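Side-chain contacts in 3-carboxy-cis,cis-muconate cycloisomerase (Pseudomonas putida, PDB 1RE5), which is an enzyme of the fumarase/aspartase superfamily, a mostly helical protein that assembles as a tetramer of identical subunits: residues L5-A8 with Y9-P13; G168-G171 with A172-H176; P310-H313 with E314-G318. All coordinates share one frame; numbering follows the deposited sequence.

Contact 1: L5-A8 with Y9-P13; sequences LFDA and YFTAP
Phe6 meets both Tyr9 and Phe10 just before the short helix 7-10, a single helical turn near the N-terminus of this lyase-superfamily chain. The carbonyl O of Phe6 accepts the N-H of Phe10 at 2.9 Å, the i to i+4 bond of the turn. It also takes a weak bond from Tyr9 N. The Tyr9 CB rests against the same oxygen, 3.6 Å from Phe6 O. From there the tyrosine ring leads away, because its CG stands anti to the backbone N (chi1 -176°). Its hydroxyl bonds to the carbonyl of Val286, and the side chain packs on Ala289 and Val290 of helix 286-307.

The aromatic side chains of Phe6 and Phe10 run alongside each other in a common direction. Their ring planes are 32° apart, with centroids 5.8 Å from each other. Phe6 CB lies 3.6 Å from both Phe10 CD1 and Phe10 CE1. The Phe6 ring also stacks with Trp324 of the second subunit, so this turn forms part of a subunit interface.

Asp7 and Thr11 form the second pair. The backbone O of Asp7 accepts Thr11 N at 3.0 Å, where the helix ends. Asp7 OD1 forms a salt bridge with Arg16. The Thr11 hydroxyl OG1 donates to Asp7 OD1 at 3.2 Å, meeting it from above the carboxylate plane.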
loop_
_atom_site.group_PDB
_atom_site.type_symbol
_atom_site.label_atom_id
_atom_site.label_comp_id
_atom_site.label_asym_id
_atom_site.label_seq_id
_atom_site.Cartn_x
_atom_site.Cartn_y
_atom_site.Cartn_z
ATOM N N LEU D 5 -12.857 9.969 -19.847
ATOM C CA LEU D 5 -14.015 9.095 -19.993
ATOM C C LEU D 5 -14.703 8.820 -18.666
ATOM O O LEU D 5 -15.905 9.058 -18.516
ATOM C CB LEU D 5 -13.616 7.763 -20.618
ATOM C CG LEU D 5 -13.992 7.543 -22.080
ATOM C CD1 LEU D 5 -13.610 6.138 -22.473
ATOM C CD2 LEU D 5 -15.484 7.749 -22.288
ATOM N N PHE D 6 -13.937 8.324 -17.703
ATOM C CA PHE D 6 -14.478 7.990 -16.389
ATOM C C PHE D 6 -14.444 9.140 -15.397
ATOM O O PHE D 6 -14.865 9.000 -14.240
ATOM C CB PHE D 6 -13.707 6.806 -15.807
ATOM C CG PHE D 6 -13.880 5.545 -16.585
ATOM C CD1 PHE D 6 -12.782 4.920 -17.178
ATOM C CD2 PHE D 6 -15.145 4.971 -16.728
ATOM C CE1 PHE D 6 -12.941 3.735 -17.905
ATOM C CE2 PHE D 6 -15.313 3.788 -17.453
ATOM C CZ PHE D 6 -14.212 3.169 -18.040
ATOM N N ASP D 7 -13.976 10.293 -15.846
ATOM C CA ASP D 7 -13.852 11.415 -14.941
ATOM C C ASP D 7 -15.136 12.029 -14.412
ATOM O O ASP D 7 -15.153 12.582 -13.307
ATOM C CB ASP D 7 -12.980 12.487 -15.575
ATOM C CG ASP D 7 -12.197 13.243 -14.545
ATOM O OD1 ASP D 7 -11.434 12.591 -13.803
ATOM O OD2 ASP D 7 -12.352 14.476 -14.457
ATOM N N ALA D 8 -16.210 11.950 -15.188
ATOM C CA ALA D 8 -17.485 12.505 -14.741
ATOM C C ALA D 8 -18.093 11.559 -13.703
ATOM O O ALA D 8 -18.792 11.978 -12.776
ATOM C CB ALA D 8 -18.434 12.676 -15.928
ATOM N N TYR D 9 -17.805 10.276 -13.874
ATOM C CA TYR D 9 -18.295 9.233 -12.988
ATOM C C TYR D 9 -17.504 9.135 -11.681
ATOM O O TYR D 9 -18.088 8.892 -10.630
ATOM C CB TYR D 9 -18.249 7.897 -13.728
ATOM C CG TYR D 9 -18.805 6.690 -12.993
ATOM C CD1 TYR D 9 -19.981 6.765 -12.242
ATOM C CD2 TYR D 9 -18.202 5.448 -13.137
ATOM C CE1 TYR D 9 -20.539 5.619 -11.660
ATOM C CE2 TYR D 9 -18.748 4.310 -12.571
ATOM C CZ TYR D 9 -19.912 4.392 -11.833
ATOM O OH TYR D 9 -20.426 3.234 -11.279
ATOM N N PHE D 10 -16.191 9.345 -11.739
ATOM C CA PHE D 10 -15.345 9.241 -10.538
ATOM C C PHE D 10 -14.978 10.553 -9.800
ATOM O O PHE D 10 -14.587 10.526 -8.618
ATOM C CB PHE D 10 -14.033 8.511 -10.890
ATOM C CG PHE D 10 -14.211 7.066 -11.300
ATOM C CD1 PHE D 10 -13.350 6.484 -12.228
ATOM C CD2 PHE D 10 -15.212 6.280 -10.737
ATOM C CE1 PHE D 10 -13.481 5.146 -12.586
ATOM C CE2 PHE D 10 -15.350 4.941 -11.089
ATOM C CZ PHE D 10 -14.479 4.374 -12.020
ATOM N N THR D 11 -15.093 11.690 -10.481
ATOM C CA THR D 11 -14.723 12.965 -9.874
ATOM C C THR D 11 -15.868 13.961 -9.860
ATOM O O THR D 11 -16.731 13.926 -10.730
ATOM C CB THR D 11 -13.541 13.603 -10.639
ATOM O OG1 THR D 11 -12.493 12.636 -10.796
ATOM C CG2 THR D 11 -12.985 14.792 -9.875
ATOM N N ALA D 12 -15.887 14.833 -8.856
ATOM C CA ALA D 12 -16.915 15.862 -8.759
ATOM C C ALA D 12 -16.382 17.036 -9.586
ATOM O O ALA D 12 -15.289 17.546 -9.322
ATOM C CB ALA D 12 -17.113 16.268 -7.321
ATOM N N PRO D 13 -17.151 17.480 -10.598
ATOM C CA PRO D 13 -16.763 18.588 -11.485
ATOM C C PRO D 13 -16.096 19.794 -10.836
ATOM O O PRO D 13 -15.120 20.333 -11.366
ATOM C CB PRO D 13 -18.069 18.943 -12.202
ATOM C CG PRO D 13 -19.136 18.422 -11.285
ATOM C CD PRO D 13 -18.559 17.114 -10.819
#

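Contact 2: G168-G171 with A172-H176; sequences GVLG and ALTRH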
loop_
_atom_site.group_PDB
_atom_site.type_symbol
_atom_site.label_atom_id
_atom_site.label_comp_id
_atom_site.label_asym_id
_atom_site.label_seq_id
_atom_site.Cartn_x
_atom_site.Cartn_y
_atom_site.Cartn_z
ATOM N N GLY D 168 -24.815 5.311 12.380
ATOM C CA GLY D 168 -23.392 5.018 12.470
ATOM C C GLY D 168 -22.588 5.754 11.405
ATOM O O GLY D 168 -21.482 6.215 11.668
ATOM N N VAL D 169 -23.129 5.860 10.194
ATOM C CA VAL D 169 -22.427 6.573 9.142
ATOM C C VAL D 169 -22.397 8.035 9.546
ATOM O O VAL D 169 -21.371 8.701 9.402
ATOM C CB VAL D 169 -23.111 6.420 7.764
ATOM C CG1 VAL D 169 -22.313 7.197 6.705
ATOM C CG2 VAL D 169 -23.187 4.942 7.382
ATOM N N LEU D 170 -23.520 8.532 10.065
ATOM C CA LEU D 170 -23.591 9.923 10.529
ATOM C C LEU D 170 -22.504 10.156 11.577
ATOM O O LEU D 170 -21.744 11.120 11.486
ATOM C CB LEU D 170 -24.960 10.240 11.148
ATOM C CG LEU D 170 -25.112 11.667 11.710
ATOM C CD1 LEU D 170 -24.867 12.702 10.595
ATOM C CD2 LEU D 170 -26.499 11.852 12.320
ATOM N N GLY D 171 -22.426 9.274 12.568
ATOM C CA GLY D 171 -21.415 9.425 13.594
ATOM C C GLY D 171 -20.026 9.593 13.016
ATOM O O GLY D 171 -19.316 10.521 13.374
ATOM N N ALA D 172 -19.633 8.693 12.121
ATOM C CA ALA D 172 -18.319 8.750 11.511
ATOM C C ALA D 172 -18.117 10.078 10.807
ATOM O O ALA D 172 -17.074 10.717 10.985
ATOM C CB ALA D 172 -18.156 7.615 10.520
ATOM N N LEU D 173 -19.103 10.497 10.010
ATOM C CA LEU D 173 -18.995 11.761 9.276
ATOM C C LEU D 173 -18.787 12.966 10.204
ATOM O O LEU D 173 -18.025 13.890 9.881
ATOM C CB LEU D 173 -20.231 11.984 8.399
ATOM C CG LEU D 173 -20.356 11.074 7.172
ATOM C CD1 LEU D 173 -21.534 11.502 6.331
ATOM C CD2 LEU D 173 -19.097 11.151 6.347
ATOM N N THR D 174 -19.465 12.959 11.349
ATOM C CA THR D 174 -19.321 14.038 12.316
ATOM C C THR D 174 -17.868 14.100 12.812
ATOM O O THR D 174 -17.267 15.174 12.908
ATOM C CB THR D 174 -20.258 13.824 13.529
ATOM O OG1 THR D 174 -21.621 13.839 13.083
ATOM C CG2 THR D 174 -20.046 14.923 14.585
ATOM N N ARG D 175 -17.309 12.939 13.132
ATOM C CA ARG D 175 -15.938 12.867 13.602
ATOM C C ARG D 175 -14.958 13.365 12.537
ATOM O O ARG D 175 -13.892 13.886 12.865
ATOM C CB ARG D 175 -15.593 11.433 13.983
ATOM C CG ARG D 175 -15.859 11.076 15.427
ATOM C CD ARG D 175 -15.762 9.567 15.624
ATOM N NE ARG D 175 -17.096 8.980 15.636
ATOM C CZ ARG D 175 -17.432 7.868 15.008
ATOM N NH1 ARG D 175 -16.536 7.201 14.305
ATOM N NH2 ARG D 175 -18.675 7.432 15.083
ATOM N N HIS D 176 -15.304 13.210 11.264
ATOM C CA HIS D 176 -14.396 13.664 10.216
ATOM C C HIS D 176 -14.468 15.160 10.065
ATOM O O HIS D 176 -13.460 15.805 9.757
ATOM C CB HIS D 176 -14.717 12.989 8.882
ATOM C CG HIS D 176 -14.534 11.508 8.920
ATOM N ND1 HIS D 176 -15.183 10.649 8.057
ATOM C CD2 HIS D 176 -13.818 10.727 9.762
ATOM C CE1 HIS D 176 -14.880 9.401 8.369
ATOM N NE2 HIS D 176 -14.053 9.422 9.401
HETATM O O HOH W 1 -20.218 5.794 13.979
#
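Gly171 and Arg175 meet one turn apart on helix 162-187, a long helix of the all-helical bundle that forms the centre of lyases of this superfamily. Four regular i to i+4 bonds satisfy the backbone here. Ala172 N donates to Gly168 O at 3.1 Å, and Leu173 N to Val169 O at 3.0 Å. Thr174 N donates to Leu170 O at 2.9 Å, and Arg175 N to Gly171 O at 3.2 Å.

Two of these acceptors take a second bond. Leu170 O also receives the hydroxyl of Thr174, with OG1 at 3.2 Å and above the carbonyl plane. The threonine OG1 lies beside its own backbone N (chi1 -62°), which turns it back toward the preceding turn. Gly168 O also takes a hydrogen from a water, which in turn accepts from Arg175 NH2. This water lies at the edge of the guanidinium, in its plane, and links the arginine to the backbone three residues before Gly171.

The Arg175 chain bends at chi3 (-100°) and folds back along the helix. One guanidinium face then has Gly171 O 3.2 Å above its plane, toward the rim, with no side chain on Gly171 in the way. The charge is met by the third subunit: NH1 pairs with its Asp231 and NH2 with its Glu223. These carboxylates probably hold the group in its orientation.

Leu173 packs on Leu129, Leu132 and Leu136 of helix 106-142. Val169 reaches Leu136 and also Gln229 of the third subunit. Between the two, Val169 CG1 approaches Leu173 CG to 4.4 Å.

Contact 3: P310-H313 with E314-G318; sequences PQEH and ERSLG
Glu312 to Arg315 form a type II' beta turn, with His313 at positive phi (47°) and a weak bond from Arg315 N to Glu312 O. The one direct side-chain hydrogen bond between the segments is just beyond the turn. Ser316 OG donates to Glu312 OE1 at 2.7 Å, meeting it from well above the carboxylate plane. The glutamate chain bends at chi2 (85°), which folds its carboxylate back over Ser316. The other oxygen, Glu312 OE2, lies 3.2 Å from Ser316 CA. Leu317 CD1 borders the same carboxylate, 3.7 Å from Glu312 OE1.

Gln311, beside Glu312 on the same arm, also meets Ser316, CB against CB. Its amide is joined to the backbone of Ser316 by a water. The water donates to Gln311 OE1 and accepts from Ser316 N, both at 3.0 Å. The amide nitrogen NE2 bonds to the carbonyl of Ala308.

At the tip, the His313 ring and the Glu314 carboxylate have their planes 27° apart. Glu314 OE1 sits 3.3 Å from His313 CB. Lys165 of the third subunit bonds to His313 ND1 and pairs with Glu314 OE2, so one lysine ties both side chains together. Its positive charge would probably offset the negative charge of the glutamate.

The loop joins helix 286-307 to helix 319-347. Gln311 lies on Leu319 and Trp320 of the latter, and Arg315 also touches Trp320. Helix 231-257 of the third subunit also meets the loop, where its Lys249 bonds to Gln311 O and its Asp253 to His313 N.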
loop_
_atom_site.group_PDB
_atom_site.type_symbol
_atom_site.label_atom_id
_atom_site.label_comp_id
_atom_site.label_asym_id
_atom_site.label_seq_id
_atom_site.Cartn_x
_atom_site.Cartn_y
_atom_site.Cartn_z
ATOM N N PRO D 310 10.336 10.642 4.277
ATOM C CA PRO D 310 11.747 10.836 4.644
ATOM C C PRO D 310 12.563 11.587 3.586
ATOM O O PRO D 310 13.557 11.077 3.066
ATOM C CB PRO D 310 12.228 9.408 4.872
ATOM C CG PRO D 310 11.464 8.656 3.826
ATOM C CD PRO D 310 10.065 9.236 3.929
ATOM N N GLN D 311 12.138 12.814 3.286
ATOM C CA GLN D 311 12.797 13.646 2.279
ATOM C C GLN D 311 14.099 14.228 2.824
ATOM O O GLN D 311 14.116 14.867 3.880
ATOM C CB GLN D 311 11.843 14.751 1.821
ATOM C CG GLN D 311 10.458 14.222 1.471
ATOM C CD GLN D 311 9.634 15.182 0.630
ATOM O OE1 GLN D 311 9.852 16.395 0.658
ATOM N NE2 GLN D 311 8.667 14.643 -0.110
ATOM N N GLU D 312 15.184 14.008 2.085
ATOM C CA GLU D 312 16.510 14.437 2.521
ATOM C C GLU D 312 16.846 15.914 2.528
ATOM O O GLU D 312 16.518 16.662 1.595
ATOM C CB GLU D 312 17.589 13.697 1.719
ATOM C CG GLU D 312 17.028 12.759 0.669
ATOM C CD GLU D 312 16.713 13.463 -0.623
ATOM O OE1 GLU D 312 16.086 12.838 -1.509
ATOM O OE2 GLU D 312 17.113 14.633 -0.752
ATOM N N HIS D 313 17.508 16.313 3.610
ATOM C CA HIS D 313 17.989 17.665 3.787
ATOM C C HIS D 313 17.021 18.808 3.488
ATOM O O HIS D 313 15.872 18.801 3.945
ATOM C CB HIS D 313 19.256 17.826 2.960
ATOM C CG HIS D 313 20.374 16.940 3.410
ATOM N ND1 HIS D 313 20.763 16.848 4.731
ATOM C CD2 HIS D 313 21.219 16.147 2.712
ATOM C CE1 HIS D 313 21.805 16.041 4.826
ATOM N NE2 HIS D 313 22.103 15.603 3.615
ATOM N N GLU D 314 17.491 19.787 2.716
ATOM C CA GLU D 314 16.695 20.970 2.398
ATOM C C GLU D 314 15.696 20.851 1.251
ATOM O O GLU D 314 14.802 21.678 1.127
ATOM C CB GLU D 314 17.628 22.156 2.152
ATOM C CG GLU D 314 18.343 22.629 3.405
ATOM C CD GLU D 314 19.154 21.526 4.054
ATOM O OE1 GLU D 314 20.056 20.969 3.375
ATOM O OE2 GLU D 314 18.887 21.221 5.240
ATOM N N ARG D 315 15.860 19.840 0.407
ATOM C CA ARG D 315 14.948 19.616 -0.699
ATOM C C ARG D 315 15.301 18.250 -1.234
ATOM O O ARG D 315 16.470 17.970 -1.510
ATOM C CB ARG D 315 15.125 20.667 -1.781
ATOM C CG ARG D 315 13.890 20.815 -2.649
ATOM C CD ARG D 315 14.087 21.852 -3.725
ATOM N NE ARG D 315 14.784 23.036 -3.220
ATOM C CZ ARG D 315 14.311 23.839 -2.276
ATOM N NH1 ARG D 315 13.131 23.599 -1.728
ATOM N NH2 ARG D 315 15.025 24.875 -1.874
ATOM N N SER D 316 14.291 17.399 -1.370
ATOM C CA SER D 316 14.490 16.032 -1.826
ATOM C C SER D 316 14.020 15.827 -3.260
ATOM O O SER D 316 13.023 16.419 -3.669
ATOM C CB SER D 316 13.744 15.102 -0.867
ATOM O OG SER D 316 13.587 13.808 -1.402
ATOM N N LEU D 317 14.742 15.016 -4.032
ATOM C CA LEU D 317 14.341 14.744 -5.411
ATOM C C LEU D 317 13.761 13.337 -5.491
ATOM O O LEU D 317 14.279 12.404 -4.869
ATOM C CB LEU D 317 15.530 14.901 -6.378
ATOM C CG LEU D 317 16.781 14.012 -6.374
ATOM C CD1 LEU D 317 17.069 13.562 -4.962
ATOM C CD2 LEU D 317 16.590 12.814 -7.260
ATOM N N GLY D 318 12.675 13.189 -6.241
ATOM C CA GLY D 318 12.039 11.891 -6.365
ATOM C C GLY D 318 10.888 11.784 -5.384
ATOM O O GLY D 318 9.718 11.745 -5.784
HETATM O O HOH W 2 11.649 18.517 -0.423
#

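How the contacts relate
Contact 2 lies nearest the middle of the chain and is buried. Contact 3 is also buried, yet its centre is about 30 Å from the chain centre; neighbouring subunits help to cover it. Contact 1 is only partly buried. None of the three touches another. Contacts 1 and 3 share helix neighbours: contact 1 packs on helices 286-307 and 319-347, and contact 3 is the loop that joins them. Contacts 1 and 3 both meet the second subunit, and contacts 2 and 3 the third. The chemistry differs: aromatic groups and an acid-hydroxyl pair at the short helix, regular backbone bonds with one arginine in the long helix, and acidic and polar groups in the loop.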